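Local structure of GDSL-like Lipase/Acylhydrolase family protein (Neisseria meningitidis, 4K7J) at residues Arg314-Gln318 and Gly319-Phe323; Leu245-Gly248 and Thr249-Phe253. The protein probably removes O-acetyl groups from peptidoglycan as an SGNH-type (GDSL-like) esterase. All coordinates share one frame; numbering follows the deposited sequence.

Contact 1 of 2, residues Arg314-Gln318 and Gly319-Phe323; sequences RVARQ and GQTMF
V315 closes the last regular turn of helix 305-318, where G319 N donates to V315 O at 2.7 Å. The V315 side chain packs on W266 and I284; within this turn V315 acts through its carbonyl. A316 does most of the work. A316 O accepts T321 N at 2.7 Å. The donor lies in the carbonyl plane, and the N-H...O angle is 160°. The N-H of Q320 is also near this oxygen, but it points elsewhere and makes no bond there. The methyl of A316 has two neighbours. T321 OG1 stands 3.4 Å from A316 CB, and F323 CB lies 3.7 Å from the same atom. The phenyl ring of F323 meets the methyl obliquely. F323 CB points to the helix, and with CG anti to the backbone N (chi1 -180°) the ring is placed with CD1 near the A316 methyl. T321 holds OG1 between its backbone N and carbonyl carbon (chi1 85°). From there T321 OG1 donates to M322 O at 2.8 Å, from above the carbonyl plane. The contact with A316 and this bond thus use the same oxygen. R317 O accepts Q320 N at 3.1 Å. The donor sits well above the carbonyl plane, away from the lone pairs. Q318 ends the helix, and Q320 then takes left-handed backbone angles that turn the chain out of it. G319 O is held by R274 from helix 259-276. The paired bonds T321 to A316 and Q320 to R317, with positive phi at Q320, make a Schellman motif. It ends the helix of the beta-alpha-beta crossover from strand 281-286 to strand 322-325.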
ATOM      1  N   ARG A 314      11.872   8.174 -15.381  1.00 18.44           N
ATOM      2  CA  ARG A 314      11.615   9.535 -15.872  1.00 16.09           C
ATOM      3  C   ARG A 314      10.525  10.240 -15.059  1.00 16.99           C
ATOM      4  O   ARG A 314      10.641  11.421 -14.734  1.00 15.64           O
ATOM      5  CB  ARG A 314      11.188   9.521 -17.341  1.00 17.83           C
ATOM      6  CG  ARG A 314      12.287   9.221 -18.332  1.00 19.33           C
ATOM      7  CD  ARG A 314      11.857   9.614 -19.757  1.00 21.65           C
ATOM      8  NE  ARG A 314      10.703   8.864 -20.260  1.00 19.98           N
ATOM      9  CZ  ARG A 314      10.780   7.630 -20.740  1.00 19.88           C
ATOM     10  NH1 ARG A 314      11.947   7.007 -20.774  1.00 22.02           N
ATOM     11  NH2 ARG A 314       9.698   7.016 -21.186  1.00 18.83           N
ATOM     12  N   VAL A 315       9.462   9.511 -14.732  1.00 15.75           N
ATOM     13  CA  VAL A 315       8.382  10.079 -13.915  1.00 15.74           C
ATOM     14  C   VAL A 315       8.895  10.508 -12.544  1.00 19.54           C
ATOM     15  O   VAL A 315       8.584  11.613 -12.065  1.00 19.88           O
ATOM     16  CB  VAL A 315       7.209   9.084 -13.738  1.00 16.95           C
ATOM     17  CG1 VAL A 315       6.250   9.571 -12.647  1.00 18.20           C
ATOM     18  CG2 VAL A 315       6.478   8.890 -15.059  1.00 17.63           C
ATOM     19  N   ALA A 316       9.683   9.632 -11.919  1.00 15.79           N
ATOM     20  CA  ALA A 316      10.341   9.948 -10.645  1.00 18.45           C
ATOM     21  C   ALA A 316      11.131  11.261 -10.693  1.00 20.87           C
ATOM     22  O   ALA A 316      11.019  12.113  -9.795  1.00 16.65           O
ATOM     23  CB  ALA A 316      11.261   8.805 -10.235  1.00 15.47           C
ATOM     24  N   ARG A 317      11.936  11.421 -11.738  1.00 17.90           N
ATOM     25  CA  ARG A 317      12.807  12.593 -11.844  1.00 17.38           C
ATOM     26  C   ARG A 317      12.004  13.843 -12.117  1.00 18.80           C
ATOM     27  O   ARG A 317      12.210  14.875 -11.480  1.00 26.46           O
ATOM     28  CB  ARG A 317      13.854  12.400 -12.949  1.00 18.48           C
ATOM     29  CG  ARG A 317      14.807  13.584 -13.052  1.00 21.98           C
ATOM     30  CD  ARG A 317      15.969  13.297 -13.988  1.00 20.84           C
ATOM     31  NE  ARG A 317      16.786  14.489 -14.212  1.00 18.65           N
ATOM     32  CZ  ARG A 317      17.806  14.533 -15.062  1.00 22.87           C
ATOM     33  NH1 ARG A 317      18.148  13.442 -15.736  1.00 20.06           N
ATOM     34  NH2 ARG A 317      18.492  15.659 -15.231  1.00 20.16           N
ATOM     35  N   GLN A 318      11.081  13.758 -13.065  1.00 16.93           N
ATOM     36  CA  GLN A 318      10.262  14.911 -13.407  0.51 17.86           C
ATOM     37  C   GLN A 318       9.314  15.276 -12.266  1.00 21.58           C
ATOM     38  O   GLN A 318       9.041  16.445 -12.043  1.00 24.34           O
ATOM     39  CB  GLN A 318       9.529  14.692 -14.739  0.51 20.21           C
ATOM     40  CG  GLN A 318      10.461  14.880 -15.945  0.51 17.88           C
ATOM     41  CD  GLN A 318       9.910  14.330 -17.248  0.51 25.39           C
ATOM     42  OE1 GLN A 318       8.697  14.316 -17.476  0.51 25.18           O
ATOM     43  NE2 GLN A 318      10.810  13.888 -18.124  0.51 15.07           N
ATOM     44  N   GLY A 319       8.849  14.281 -11.520  1.00 17.76           N
ATOM     45  CA  GLY A 319       7.990  14.550 -10.369  1.00 20.23           C
ATOM     46  C   GLY A 319       8.764  14.819  -9.090  1.00 22.69           C
ATOM     47  O   GLY A 319       8.170  15.020  -8.027  1.00 23.52           O
ATOM     48  N   GLN A 320      10.090  14.826  -9.199  1.00 21.09           N
ATOM     49  CA  GLN A 320      10.990  15.009  -8.053  1.00 23.51           C
ATOM     50  C   GLN A 320      10.741  14.057  -6.899  1.00 25.18           C
ATOM     51  O   GLN A 320      10.792  14.453  -5.731  1.00 25.81           O
ATOM     52  CB  GLN A 320      10.952  16.455  -7.552  1.00 24.32           C
ATOM     53  CG  GLN A 320      11.498  17.449  -8.575  1.00 23.90           C
ATOM     54  CD  GLN A 320      11.176  18.887  -8.217  1.00 40.63           C
ATOM     55  OE1 GLN A 320      10.835  19.194  -7.076  1.00 39.37           O
ATOM     56  NE2 GLN A 320      11.271  19.774  -9.198  1.00 42.83           N
ATOM     57  N   THR A 321      10.488  12.797  -7.224  1.00 18.30           N
ATOM     58  CA  THR A 321      10.240  11.791  -6.206  1.00 18.82           C
ATOM     59  C   THR A 321      11.508  10.974  -5.981  1.00 20.12           C
ATOM     60  O   THR A 321      12.539  11.220  -6.610  1.00 23.41           O
ATOM     61  CB  THR A 321       9.108  10.841  -6.645  1.00 16.82           C
ATOM     62  OG1 THR A 321       9.649   9.806  -7.470  1.00 17.92           O
ATOM     63  CG2 THR A 321       8.064  11.604  -7.442  1.00 15.04           C
ATOM     64  N   MET A 322      11.435  10.009  -5.074  1.00 16.01           N
ATOM     65  CA  MET A 322      12.494   9.021  -4.941  1.00 17.24           C
ATOM     66  C   MET A 322      12.182   7.857  -5.874  1.00 20.72           C
ATOM     67  O   MET A 322      11.026   7.671  -6.254  1.00 19.14           O
ATOM     68  CB  MET A 322      12.597   8.538  -3.504  1.00 18.38           C
ATOM     69  CG  MET A 322      13.141   9.606  -2.553  1.00 21.09           C
ATOM     70  SD  MET A 322      13.033   9.089  -0.835  1.00 22.89           S
ATOM     71  CE  MET A 322      11.258   9.173  -0.578  1.00 25.12           C
ATOM     72  N   PHE A 323      13.216   7.106  -6.255  1.00 17.00           N
ATOM     73  CA  PHE A 323      13.084   5.962  -7.150  1.00 15.62           C
ATOM     74  C   PHE A 323      13.951   4.815  -6.631  1.00 19.47           C
ATOM     75  O   PHE A 323      15.137   4.998  -6.379  1.00 21.70           O
ATOM     76  CB  PHE A 323      13.501   6.346  -8.575  1.00 14.81           C
ATOM     77  CG  PHE A 323      13.396   5.220  -9.571  1.00 22.23           C
ATOM     78  CD1 PHE A 323      12.179   4.908 -10.164  1.00 16.47           C
ATOM     79  CD2 PHE A 323      14.516   4.483  -9.925  1.00 22.65           C
ATOM     80  CE1 PHE A 323      12.078   3.885 -11.075  1.00 21.06           C
ATOM     81  CE2 PHE A 323      14.422   3.455 -10.841  1.00 20.56           C
ATOM     82  CZ  PHE A 323      13.205   3.155 -11.416  1.00 19.29           C
TER

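Contact 2 of 2, residues Leu245-Gly248 and Thr249-Phe253; sequences LSYG and TNEAF. With ACT (acetate ion), chain C.
E251 folds back onto the backbone of G248, the residue that links strand 242-246 to a short, weakly bonded helix. The sequence G248-T249-N250-E251 matches the Gly-X-Asn-Asp/Glu block of SGNH hydrolases. In that family its asparagine lines the oxyanion hole. The E251 chain is bent at chi2 (87°), which brings its carboxylate round to the start of the turn. E251 OE1 then accepts G248 N at 2.9 Å, but the bond is weak because the N-H points askew. OE2 of E251 packs 3.5 Å from Y247 CB and is hydrogen-bonded to the backbone N of L221. The tyrosine ring and the carboxylate stand steeply to each other, their planes 76° apart. The Y247 ring leads away from the turn, and its OH is hydrogen-bonded to W224 NE1. G248 has a positive phi, a glycine conformation, as the chain turns into the helix. G248 O accepts A252 N at 2.9 Å, and the methyl CB of A252 lies 3.3 Å from that same oxygen. T249 sends its two branches to different partners. OG1 is hydrogen-bonded to H63 NE2, while CG2, anti to the backbone N, packs on the methyl of the acetate. N250 stands beside T249 and also meets the acetate, which S62 N, G218 N and H351 NE2 bind as well. N250 ND2 donates to A219 O too, and its bond to acetate OXT is nearly straight, 2.9 Å long with an angle of 172°.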
ATOM      1  N   LEU A 245       4.540   3.961  -4.483  1.00 10.97           N
ATOM      2  CA  LEU A 245       3.820   3.428  -5.636  1.00 13.89           C
ATOM      3  C   LEU A 245       4.617   2.264  -6.206  1.00 16.29           C
ATOM      4  O   LEU A 245       5.773   2.423  -6.622  1.00 14.40           O
ATOM      5  CB  LEU A 245       3.644   4.510  -6.703  1.00 16.37           C
ATOM      6  CG  LEU A 245       2.885   5.763  -6.279  1.00 18.12           C
ATOM      7  CD1 LEU A 245       3.015   6.841  -7.350  1.00 12.89           C
ATOM      8  CD2 LEU A 245       1.410   5.461  -5.992  1.00 16.89           C
ATOM      9  N   SER A 246       4.018   1.083  -6.205  1.00 14.68           N
ATOM     10  CA  SER A 246       4.717  -0.105  -6.690  1.00 13.24           C
ATOM     11  C   SER A 246       3.910  -0.802  -7.786  1.00 19.32           C
ATOM     12  O   SER A 246       3.122  -1.700  -7.513  1.00 13.97           O
ATOM     13  CB  SER A 246       5.025  -1.062  -5.520  1.00 16.69           C
ATOM     14  OG  SER A 246       5.675  -2.246  -5.968  1.00 18.54           O
ATOM     15  N   TYR A 247       4.100  -0.362  -9.029  1.00 14.15           N
ATOM     16  CA  TYR A 247       3.430  -0.953 -10.172  1.00 12.30           C
ATOM     17  C   TYR A 247       4.479  -1.216 -11.242  1.00 17.28           C
ATOM     18  O   TYR A 247       5.663  -1.052 -10.997  1.00 16.43           O
ATOM     19  CB  TYR A 247       2.354  -0.014 -10.722  1.00 15.55           C
ATOM     20  CG  TYR A 247       1.171   0.265  -9.794  1.00 13.20           C
ATOM     21  CD1 TYR A 247       0.053  -0.561  -9.790  1.00 12.82           C
ATOM     22  CD2 TYR A 247       1.160   1.382  -8.970  1.00 13.55           C
ATOM     23  CE1 TYR A 247      -1.033  -0.297  -8.973  1.00 11.70           C
ATOM     24  CE2 TYR A 247       0.078   1.664  -8.146  1.00 15.06           C
ATOM     25  CZ  TYR A 247      -1.018   0.823  -8.153  1.00 15.38           C
ATOM     26  OH  TYR A 247      -2.095   1.096  -7.338  1.00 15.34           O
ATOM     27  N   GLY A 248       4.055  -1.624 -12.429  1.00 18.96           N
ATOM     28  CA  GLY A 248       4.999  -1.760 -13.526  1.00 19.41           C
ATOM     29  C   GLY A 248       4.986  -3.135 -14.144  1.00 17.68           C
ATOM     30  O   GLY A 248       5.089  -3.273 -15.358  1.00 15.70           O
ATOM     31  N   THR A 249       4.843  -4.153 -13.304  1.00 16.48           N
ATOM     32  CA  THR A 249       4.847  -5.534 -13.783  1.00 15.92           C
ATOM     33  C   THR A 249       3.709  -5.816 -14.755  1.00 16.82           C
ATOM     34  O   THR A 249       3.917  -6.397 -15.812  1.00 15.94           O
ATOM     35  CB  THR A 249       4.793  -6.515 -12.606  1.00 18.08           C
ATOM     36  OG1 THR A 249       5.972  -6.353 -11.807  1.00 18.79           O
ATOM     37  CG2 THR A 249       4.716  -7.948 -13.095  1.00 15.26           C
ATOM     38  N   ASN A 250       2.499  -5.391 -14.412  1.00 18.69           N
ATOM     39  CA  ASN A 250       1.369  -5.624 -15.302  1.00 18.33           C
ATOM     40  C   ASN A 250       1.363  -4.715 -16.528  1.00 22.03           C
ATOM     41  O   ASN A 250       1.037  -5.166 -17.630  1.00 20.64           O
ATOM     42  CB  ASN A 250       0.054  -5.531 -14.519  1.00 22.87           C
ATOM     43  CG  ASN A 250      -0.023  -6.575 -13.408  1.00 22.48           C
ATOM     44  OD1 ASN A 250      -0.050  -7.764 -13.679  1.00 20.90           O
ATOM     45  ND2 ASN A 250      -0.033  -6.127 -12.156  1.00 18.52           N
ATOM     46  N   GLU A 251       1.716  -3.441 -16.341  1.00 16.55           N
ATOM     47  CA  GLU A 251       1.867  -2.538 -17.481  1.00 14.91           C
ATOM     48  C   GLU A 251       2.807  -3.205 -18.491  1.00 18.59           C
ATOM     49  O   GLU A 251       2.551  -3.196 -19.692  1.00 18.76           O
ATOM     50  CB  GLU A 251       2.450  -1.181 -17.046  1.00 15.30           C
ATOM     51  CG  GLU A 251       1.502  -0.271 -16.259  1.00 17.10           C
ATOM     52  CD  GLU A 251       1.509  -0.537 -14.756  1.00 21.16           C
ATOM     53  OE1 GLU A 251       1.906  -1.647 -14.364  1.00 18.83           O
ATOM     54  OE2 GLU A 251       1.122   0.369 -13.970  1.00 15.18           O
ATOM     55  N   ALA A 252       3.878  -3.810 -17.984  1.00 14.79           N
ATOM     56  CA  ALA A 252       4.894  -4.433 -18.840  1.00 15.72           C
ATOM     57  C   ALA A 252       4.358  -5.563 -19.704  1.00 16.22           C
ATOM     58  O   ALA A 252       4.924  -5.859 -20.754  1.00 14.49           O
ATOM     59  CB  ALA A 252       6.050  -4.939 -18.007  1.00 17.20           C
ATOM     60  N   PHE A 253       3.280  -6.210 -19.265  1.00 20.11           N
ATOM     61  CA  PHE A 253       2.739  -7.339 -20.033  1.00 19.65           C
ATOM     62  C   PHE A 253       1.682  -6.922 -21.045  1.00 25.05           C
ATOM     63  O   PHE A 253       1.129  -7.767 -21.753  1.00 21.27           O
ATOM     64  CB  PHE A 253       2.219  -8.445 -19.113  1.00 19.71           C
ATOM     65  CG  PHE A 253       3.297  -9.346 -18.612  1.00 29.08           C
ATOM     66  CD1 PHE A 253       3.711 -10.434 -19.364  1.00 26.28           C
ATOM     67  CD2 PHE A 253       3.933  -9.085 -17.413  1.00 19.83           C
ATOM     68  CE1 PHE A 253       4.722 -11.259 -18.916  1.00 23.57           C
ATOM     69  CE2 PHE A 253       4.940  -9.910 -16.955  1.00 22.35           C
ATOM     70  CZ  PHE A 253       5.336 -11.002 -17.712  1.00 25.64           C
TER
HETATM   71  C   ACT C 401       0.715  -9.097 -10.492  1.00 28.47           C
HETATM   72  O   ACT C 401       0.214 -10.231 -10.749  1.00 25.01           O
HETATM   73  OXT ACT C 401      -0.066  -8.188 -10.106  1.00 21.56           O
HETATM   74  CH3 ACT C 401       2.185  -8.838 -10.610  1.00 19.13           C

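Both contacts are turns that join a helix to a strand of the same six-stranded mixed sheet, and strand 281-286 runs between their strands. Contact 1 leads from helix to strand, contact 2 from strand to helix. Their centres are about 16 Å apart and they do not touch. Contact 1 is partly buried, with R317, Q318 and Q320 on the surface, and held by backbone bonds and a small apolar patch. Contact 2 is buried except for N250 and F253, which are partly exposed, and its chemistry is more polar. It has a carboxylate on a backbone amide and side chains facing the acetate site. Contact 1 is structural packing; contact 2 lines the probable active site.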